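Local coordinates for protein amidohydrolase (Xanthomonas campestris pv. campestris, PDB 4DZH) that binds zinc and, as a member of the ATZ/TRZ amidohydrolase family, probably deaminates adenosine or related nucleosides such as 5'-methylthioadenosine, at residues A78-P83 and V136-F141; A157-V162 and P192-A197. All blocks are in the same frame, centred on the assembly; numbering follows the deposited sequence.

Contact 1. Residues A78-P83 and V136-F141. With ZN (zinc ion), chain E.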
ATOM      1  N   ALA A  78     -14.533  -6.724   4.686  1.00 13.92           N
ATOM      2  CA  ALA A  78     -15.757  -6.571   5.471  1.00 16.06           C
ATOM      3  C   ALA A  78     -16.530  -5.289   5.186  1.00 14.74           C
ATOM      4  O   ALA A  78     -17.467  -4.952   5.957  1.00 15.39           O
ATOM      5  CB  ALA A  78     -15.394  -6.687   6.991  1.00 17.35           C
ATOM      6  N   HIS A  79     -16.197  -4.561   4.106  1.00 11.96           N
ATOM      7  CA  HIS A  79     -17.020  -3.430   3.671  1.00 12.80           C
ATOM      8  C   HIS A  79     -16.783  -3.058   2.220  1.00 13.57           C
ATOM      9  O   HIS A  79     -15.771  -2.458   1.891  1.00 14.47           O
ATOM     10  CB  HIS A  79     -16.762  -2.177   4.516  1.00 15.44           C
ATOM     11  CG  HIS A  79     -17.699  -1.049   4.185  1.00 13.18           C
ATOM     12  ND1 HIS A  79     -19.063  -1.149   4.363  1.00 14.77           N
ATOM     13  CD2 HIS A  79     -17.488   0.164   3.615  1.00 13.06           C
ATOM     14  CE1 HIS A  79     -19.641  -0.017   3.987  1.00 12.30           C
ATOM     15  NE2 HIS A  79     -18.711   0.803   3.527  1.00 16.19           N
ATOM     16  N   THR A  80     -17.728  -3.428   1.349  1.00 15.57           N
ATOM     17  CA  THR A  80     -17.581  -3.102  -0.076  1.00 14.88           C
ATOM     18  C   THR A  80     -18.797  -2.401  -0.675  1.00 14.06           C
ATOM     19  O   THR A  80     -19.935  -2.550  -0.219  1.00 15.45           O
ATOM     20  CB  THR A  80     -17.296  -4.366  -0.934  1.00 15.56           C
ATOM     21  OG1 THR A  80     -18.344  -5.337  -0.713  1.00 17.01           O
ATOM     22  CG2 THR A  80     -15.945  -4.978  -0.508  1.00 13.33           C
ATOM     23  N   HIS A  81     -18.551  -1.646  -1.747  1.00 12.73           N
ATOM     24  CA  HIS A  81     -19.590  -1.143  -2.646  1.00 15.61           C
ATOM     25  C   HIS A  81     -19.086  -1.543  -4.027  1.00 14.09           C
ATOM     26  O   HIS A  81     -18.591  -0.708  -4.783  1.00 13.78           O
ATOM     27  CB  HIS A  81     -19.738   0.391  -2.561  1.00 14.14           C
ATOM     28  CG  HIS A  81     -19.958   0.920  -1.172  1.00 16.23           C
ATOM     29  ND1 HIS A  81     -21.096   0.631  -0.441  1.00 16.99           N
ATOM     30  CD2 HIS A  81     -19.199   1.728  -0.395  1.00 16.30           C
ATOM     31  CE1 HIS A  81     -21.027   1.235   0.734  1.00 17.57           C
ATOM     32  NE2 HIS A  81     -19.871   1.881   0.798  1.00 10.91           N
ATOM     33  N   ASN A  82     -19.178  -2.831  -4.323  1.00 14.33           N
ATOM     34  CA  ASN A  82     -18.355  -3.355  -5.418  1.00 13.36           C
ATOM     35  C   ASN A  82     -18.660  -2.881  -6.872  1.00 14.58           C
ATOM     36  O   ASN A  82     -17.730  -2.791  -7.681  1.00 16.62           O
ATOM     37  CB  ASN A  82     -18.184  -4.895  -5.282  1.00 12.40           C
ATOM     38  CG  ASN A  82     -16.939  -5.271  -4.464  1.00 12.27           C
ATOM     39  OD1 ASN A  82     -16.018  -4.439  -4.231  1.00 16.26           O
ATOM     40  ND2 ASN A  82     -16.871  -6.542  -4.059  1.00 13.10           N
ATOM     41  N   PRO A  83     -19.917  -2.532  -7.180  1.00 16.95           N
ATOM     42  CA  PRO A  83     -20.155  -1.971  -8.520  1.00 17.80           C
ATOM     43  C   PRO A  83     -19.340  -0.698  -8.767  1.00 19.27           C
ATOM     44  O   PRO A  83     -19.139  -0.317  -9.909  1.00 18.87           O
ATOM     45  CB  PRO A  83     -21.658  -1.660  -8.509  1.00 15.55           C
ATOM     46  CG  PRO A  83     -22.221  -2.716  -7.599  1.00 17.13           C
ATOM     47  CD  PRO A  83     -21.176  -2.812  -6.470  1.00 15.81           C
ATOM     48  N   VAL A 136     -17.008 -11.098   0.956  1.00 12.82           N
ATOM     49  CA  VAL A 136     -17.272  -9.674   1.111  1.00 13.40           C
ATOM     50  C   VAL A 136     -18.485  -9.457   1.953  1.00 16.17           C
ATOM     51  O   VAL A 136     -19.324 -10.372   2.106  1.00 15.69           O
ATOM     52  CB  VAL A 136     -17.563  -8.969  -0.239  1.00 17.87           C
ATOM     53  CG1 VAL A 136     -16.319  -8.875  -1.015  1.00 20.91           C
ATOM     54  CG2 VAL A 136     -18.672  -9.690  -1.042  1.00 17.31           C
ATOM     55  N   ASN A 137     -18.532  -8.239   2.507  1.00 14.29           N
ATOM     56  CA  ASN A 137     -19.723  -7.711   3.173  1.00 13.42           C
ATOM     57  C   ASN A 137     -20.178  -6.586   2.262  1.00 15.32           C
ATOM     58  O   ASN A 137     -19.702  -5.432   2.387  1.00 16.44           O
ATOM     59  CB  ASN A 137     -19.334  -7.142   4.522  1.00 14.40           C
ATOM     60  CG  ASN A 137     -20.527  -6.722   5.347  1.00 16.62           C
ATOM     61  OD1 ASN A 137     -21.663  -7.164   5.129  1.00 18.09           O
ATOM     62  ND2 ASN A 137     -20.260  -5.929   6.357  1.00 15.84           N
ATOM     63  N   GLU A 138     -21.103  -6.929   1.350  1.00 15.34           N
ATOM     64  CA  GLU A 138     -21.511  -6.047   0.260  1.00 13.71           C
ATOM     65  C   GLU A 138     -22.621  -5.079   0.677  1.00 14.07           C
ATOM     66  O   GLU A 138     -23.535  -5.422   1.428  1.00 17.23           O
ATOM     67  CB  GLU A 138     -22.056  -6.919  -0.891  1.00 16.49           C
ATOM     68  CG  GLU A 138     -22.302  -6.131  -2.179  1.00 16.53           C
ATOM     69  CD  GLU A 138     -21.048  -5.422  -2.718  1.00 16.49           C
ATOM     70  OE1 GLU A 138     -19.911  -6.006  -2.796  1.00 17.15           O
ATOM     71  OE2 GLU A 138     -21.223  -4.275  -3.134  1.00 18.16           O
ATOM     72  N   ASN A 139     -22.539  -3.845   0.150  1.00 13.29           N
ATOM     73  CA  ASN A 139     -23.521  -2.838   0.538  1.00 16.54           C
ATOM     74  C   ASN A 139     -23.859  -2.009  -0.706  1.00 15.20           C
ATOM     75  O   ASN A 139     -23.177  -1.029  -1.002  1.00 16.03           O
ATOM     76  CB  ASN A 139     -22.852  -1.991   1.643  1.00 15.36           C
ATOM     77  CG  ASN A 139     -23.767  -0.970   2.268  1.00 22.13           C
ATOM     78  OD1 ASN A 139     -24.735  -0.546   1.684  1.00 22.72           O
ATOM     79  ND2 ASN A 139     -23.406  -0.521   3.484  1.00 24.64           N
ATOM     80  N   TYR A 140     -24.860  -2.436  -1.484  1.00 14.84           N
ATOM     81  CA  TYR A 140     -25.199  -1.703  -2.707  1.00 18.32           C
ATOM     82  C   TYR A 140     -26.649  -1.950  -3.158  1.00 19.64           C
ATOM     83  O   TYR A 140     -27.323  -2.913  -2.703  1.00 16.96           O
ATOM     84  CB  TYR A 140     -24.253  -1.997  -3.873  1.00 16.18           C
ATOM     85  CG  TYR A 140     -24.033  -0.775  -4.788  1.00 20.18           C
ATOM     86  CD1 TYR A 140     -23.299   0.340  -4.341  1.00 21.94           C
ATOM     87  CD2 TYR A 140     -24.589  -0.727  -6.079  1.00 21.64           C
ATOM     88  CE1 TYR A 140     -23.109   1.420  -5.151  1.00 23.22           C
ATOM     89  CE2 TYR A 140     -24.412   0.369  -6.887  1.00 23.00           C
ATOM     90  CZ  TYR A 140     -23.666   1.436  -6.427  1.00 26.48           C
ATOM     91  OH  TYR A 140     -23.464   2.541  -7.239  1.00 30.30           O
ATOM     92  N   PHE A 141     -27.119  -1.041  -4.031  1.00 16.92           N
ATOM     93  CA  PHE A 141     -28.417  -1.165  -4.677  1.00 15.81           C
ATOM     94  C   PHE A 141     -28.404  -2.409  -5.534  1.00 20.62           C
ATOM     95  O   PHE A 141     -27.359  -2.880  -5.940  1.00 18.13           O
ATOM     96  CB  PHE A 141     -28.682   0.086  -5.523  1.00 19.20           C
ATOM     97  CG  PHE A 141     -28.652   1.372  -4.721  1.00 20.78           C
ATOM     98  CD1 PHE A 141     -29.748   1.752  -3.960  1.00 21.56           C
ATOM     99  CD2 PHE A 141     -27.537   2.185  -4.749  1.00 23.46           C
ATOM    100  CE1 PHE A 141     -29.739   2.920  -3.213  1.00 25.19           C
ATOM    101  CE2 PHE A 141     -27.509   3.365  -4.012  1.00 26.05           C
ATOM    102  CZ  PHE A 141     -28.621   3.722  -3.245  1.00 25.23           C
TER
HETATM  103 ZN    ZN E 504     -19.124   2.553   2.502  1.00 17.64          ZN
HETATM  104  O   HOH W   1     -18.376   4.349   3.057  1.00 18.19           O

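Contact 2. Residues A157-V162 and P192-A197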
ATOM      1  N   ALA A 157     -20.467 -14.248   0.243  1.00 15.48           N
ATOM      2  CA  ALA A 157     -20.866 -12.873   0.534  1.00 15.14           C
ATOM      3  C   ALA A 157     -21.962 -12.781   1.556  1.00 15.91           C
ATOM      4  O   ALA A 157     -22.925 -13.552   1.546  1.00 17.03           O
ATOM      5  CB  ALA A 157     -21.351 -12.203  -0.746  1.00 17.07           C
ATOM      6  N   LEU A 158     -21.838 -11.755   2.382  1.00 12.55           N
ATOM      7  CA  LEU A 158     -22.993 -11.257   3.169  1.00 15.77           C
ATOM      8  C   LEU A 158     -23.491 -10.061   2.371  1.00 15.98           C
ATOM      9  O   LEU A 158     -22.728  -9.081   2.174  1.00 16.51           O
ATOM     10  CB  LEU A 158     -22.527 -10.824   4.570  1.00 16.05           C
ATOM     11  CG  LEU A 158     -23.660 -10.236   5.447  1.00 16.15           C
ATOM     12  CD1 LEU A 158     -24.797 -11.231   5.685  1.00 18.23           C
ATOM     13  CD2 LEU A 158     -23.125  -9.746   6.796  1.00 17.40           C
ATOM     14  N   VAL A 159     -24.714 -10.155   1.845  1.00 16.15           N
ATOM     15  CA  VAL A 159     -25.214  -9.161   0.889  1.00 15.82           C
ATOM     16  C   VAL A 159     -26.233  -8.290   1.574  1.00 15.93           C
ATOM     17  O   VAL A 159     -27.211  -8.791   2.145  1.00 17.24           O
ATOM     18  CB  VAL A 159     -25.847  -9.842  -0.342  1.00 16.32           C
ATOM     19  CG1 VAL A 159     -26.465  -8.793  -1.271  1.00 17.99           C
ATOM     20  CG2 VAL A 159     -24.793 -10.643  -1.093  1.00 17.14           C
ATOM     21  N   GLY A 160     -25.988  -6.989   1.551  1.00 13.23           N
ATOM     22  CA  GLY A 160     -26.903  -6.097   2.251  1.00 18.53           C
ATOM     23  C   GLY A 160     -28.038  -5.544   1.410  1.00 17.50           C
ATOM     24  O   GLY A 160     -27.831  -5.144   0.252  1.00 19.92           O
ATOM     25  N   ALA A 161     -29.213  -5.449   2.023  1.00 17.32           N
ATOM     26  CA  ALA A 161     -30.368  -4.828   1.407  1.00 18.82           C
ATOM     27  C   ALA A 161     -30.390  -3.375   1.890  1.00 18.08           C
ATOM     28  O   ALA A 161     -30.590  -3.094   3.077  1.00 21.51           O
ATOM     29  CB  ALA A 161     -31.668  -5.574   1.859  1.00 18.99           C
ATOM     30  N   VAL A 162     -30.114  -2.452   0.975  1.00 19.31           N
ATOM     31  CA  VAL A 162     -30.079  -1.029   1.330  1.00 19.59           C
ATOM     32  C   VAL A 162     -31.427  -0.511   1.850  1.00 17.77           C
ATOM     33  O   VAL A 162     -32.484  -0.771   1.233  1.00 20.22           O
ATOM     34  CB  VAL A 162     -29.658  -0.152   0.101  1.00 24.04           C
ATOM     35  CG1 VAL A 162     -29.719   1.333   0.443  1.00 24.14           C
ATOM     36  CG2 VAL A 162     -28.269  -0.511  -0.407  1.00 22.15           C
ATOM     37  N   PRO A 192     -25.503 -21.927   1.342  1.00 21.36           N
ATOM     38  CA  PRO A 192     -24.178 -22.085   1.975  1.00 22.94           C
ATOM     39  C   PRO A 192     -23.147 -20.985   1.646  1.00 21.91           C
ATOM     40  O   PRO A 192     -22.182 -20.803   2.393  1.00 24.33           O
ATOM     41  CB  PRO A 192     -23.684 -23.421   1.413  1.00 25.19           C
ATOM     42  CG  PRO A 192     -24.361 -23.559   0.100  1.00 24.54           C
ATOM     43  CD  PRO A 192     -25.734 -22.936   0.289  1.00 27.87           C
ATOM     44  N   LEU A 193     -23.345 -20.289   0.537  1.00 19.55           N
ATOM     45  CA  LEU A 193     -22.423 -19.239   0.105  1.00 18.98           C
ATOM     46  C   LEU A 193     -22.907 -17.805   0.420  1.00 16.63           C
ATOM     47  O   LEU A 193     -22.079 -16.944   0.751  1.00 19.29           O
ATOM     48  CB  LEU A 193     -22.147 -19.381  -1.392  1.00 22.00           C
ATOM     49  CG  LEU A 193     -20.948 -20.224  -1.842  1.00 28.14           C
ATOM     50  CD1 LEU A 193     -20.891 -20.300  -3.371  1.00 31.38           C
ATOM     51  CD2 LEU A 193     -19.625 -19.722  -1.268  1.00 25.32           C
ATOM     52  N   ILE A 194     -24.212 -17.561   0.266  1.00 17.72           N
ATOM     53  CA  ILE A 194     -24.798 -16.225   0.355  1.00 17.04           C
ATOM     54  C   ILE A 194     -25.693 -16.124   1.569  1.00 20.71           C
ATOM     55  O   ILE A 194     -26.584 -16.988   1.796  1.00 20.38           O
ATOM     56  CB  ILE A 194     -25.657 -15.912  -0.871  1.00 18.89           C
ATOM     57  CG1 ILE A 194     -24.876 -16.143  -2.192  1.00 18.97           C
ATOM     58  CG2 ILE A 194     -26.273 -14.492  -0.752  1.00 23.14           C
ATOM     59  CD1 ILE A 194     -23.650 -15.272  -2.342  1.00 19.58           C
ATOM     60  N   SER A 195     -25.418 -15.107   2.382  1.00 18.00           N
ATOM     61  CA  SER A 195     -26.330 -14.711   3.450  1.00 19.60           C
ATOM     62  C   SER A 195     -26.718 -13.240   3.255  1.00 19.52           C
ATOM     63  O   SER A 195     -26.096 -12.505   2.449  1.00 17.50           O
ATOM     64  CB  SER A 195     -25.700 -14.931   4.830  1.00 22.39           C
ATOM     65  OG  SER A 195     -25.478 -16.317   5.058  1.00 24.74           O
ATOM     66  N   THR A 196     -27.731 -12.809   4.003  1.00 20.83           N
ATOM     67  CA  THR A 196     -28.267 -11.481   3.779  1.00 19.78           C
ATOM     68  C   THR A 196     -28.268 -10.642   5.045  1.00 19.71           C
ATOM     69  O   THR A 196     -28.330 -11.176   6.157  1.00 20.39           O
ATOM     70  CB  THR A 196     -29.691 -11.528   3.205  1.00 22.10           C
ATOM     71  OG1 THR A 196     -30.597 -12.129   4.151  1.00 22.14           O
ATOM     72  CG2 THR A 196     -29.711 -12.321   1.876  1.00 21.60           C
ATOM     73  N   ALA A 197     -28.194  -9.325   4.861  1.00 17.61           N
ATOM     74  CA  ALA A 197     -28.179  -8.397   6.007  1.00 18.59           C
ATOM     75  C   ALA A 197     -29.013  -7.181   5.652  1.00 20.02           C
ATOM     76  O   ALA A 197     -29.287  -6.947   4.476  1.00 19.85           O
ATOM     77  CB  ALA A 197     -26.731  -7.931   6.281  1.00 20.71           C
TER

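Contact 1. Residues A78-P83 and V136-F141
V136 sets the methine of its side chain beside the hydroxyl of T80, while its CG1 meets T80 CG2. Here two neighbouring parallel strands of the TIM barrel run together, and 78-83 carries the HxH motif of the amidohydrolase superfamily, H79 and H81. N137 follows with its CG anti to the backbone N (chi1 -173°), which brings ND2 to the O of A78 at 3.0 Å; that oxygen lies in the amide plane of N137, but the donor stands above the carbonyl plane of A78. The backbone O of N137 accepts the N-H of T80. A bend at chi2 (58°) turns the E138 carboxylate back across to 78-83. OE2 takes the backbone N of N82 on its syn lone pair (2.8 Å), whereas OE1 is met from above the carboxylate plane by T80 OG1 at 2.7 Å and also bonds Y150. The backbone N of N139 returns a bond to T80 O, and its side-chain ND2 sits at the edge of the H79 ring, 3.8 Å from CE1. Both histidines give NE2 to the zinc ion, a site completed by H228, D316 and a water; H79 ND1 is hydrogen-bonded to H226. H81 is aimed by its other nitrogen: ND1 donates to N139 O at 2.7 Å, nearly straight at 170°, in both the ring plane and the carbonyl plane. Y140 turns its ring so that F141 CD2 covers one face and P83 CB lies over the opposite one, a CH-pi contact 4.2 Å from the centroid.

Contact 2. Residues A157-V162 and P192-A197
A157 and L193 open a run of five backbone hydrogen bonds, the donor alternating between A157, V159 and A161 on one strand and S195 and A197 on the other. Four parallel bridges, A157 with I194 through G160 with A197, fix the register. The shortest bond is from V159 N to S195 O, at 2.8 Å; the most bent is A197 N to V159 O, with 151° at the hydrogen and the donor above the carbonyl plane. CA-H...O contacts fill in between, among them T196 CA to V159 O at 3.3 Å. The strands, their axes 33° apart, belong to a beta-alpha-beta unit of the TIM barrel, with helix 174-188 as the crossover. Apolar packing occurs on both faces of the sheet. On the face of L158, S195 and A197, the L158 side chain leaves with CG anti to the backbone N (chi1 178°), which carries CD1 across to the neighbouring strand, 3.9 Å from A197 CB and equally near S195 CB; F366 touches L158 and S195 here. On the other face, V159 and I194 meet through their CG2 methyls at 4.1 Å, and I194 CD1 extends to A157 CB at 4.2 Å. T196 shares that face and packs on L184 and H185 of the crossover helix.

How the contacts relate
Contacts 1 and 2, with centres 10 Å apart, share one sheet in which strands 133-139 and 156-163 are neighbours. Backbone bonds probably join them: E138 N lies 2.8 Å from L158 O, and L158 N lies 2.9 Å from V136 O. Side-chain packing adds to this: L158 CD2 lies 3.4 Å from N137 OD1, and V162 CG2 lies 3.5 Å from the backbone O of Y140. In contact 1, 78-83 supplies two of the four protein ligands of one zinc ion, H79 and H81; H228 and D316 give the others. Contact 2 continues the barrel wall away from it. The zinc ion of a different site, bound by H185 and L221, lies about 6 Å from the nearest atom of the T196 side chain.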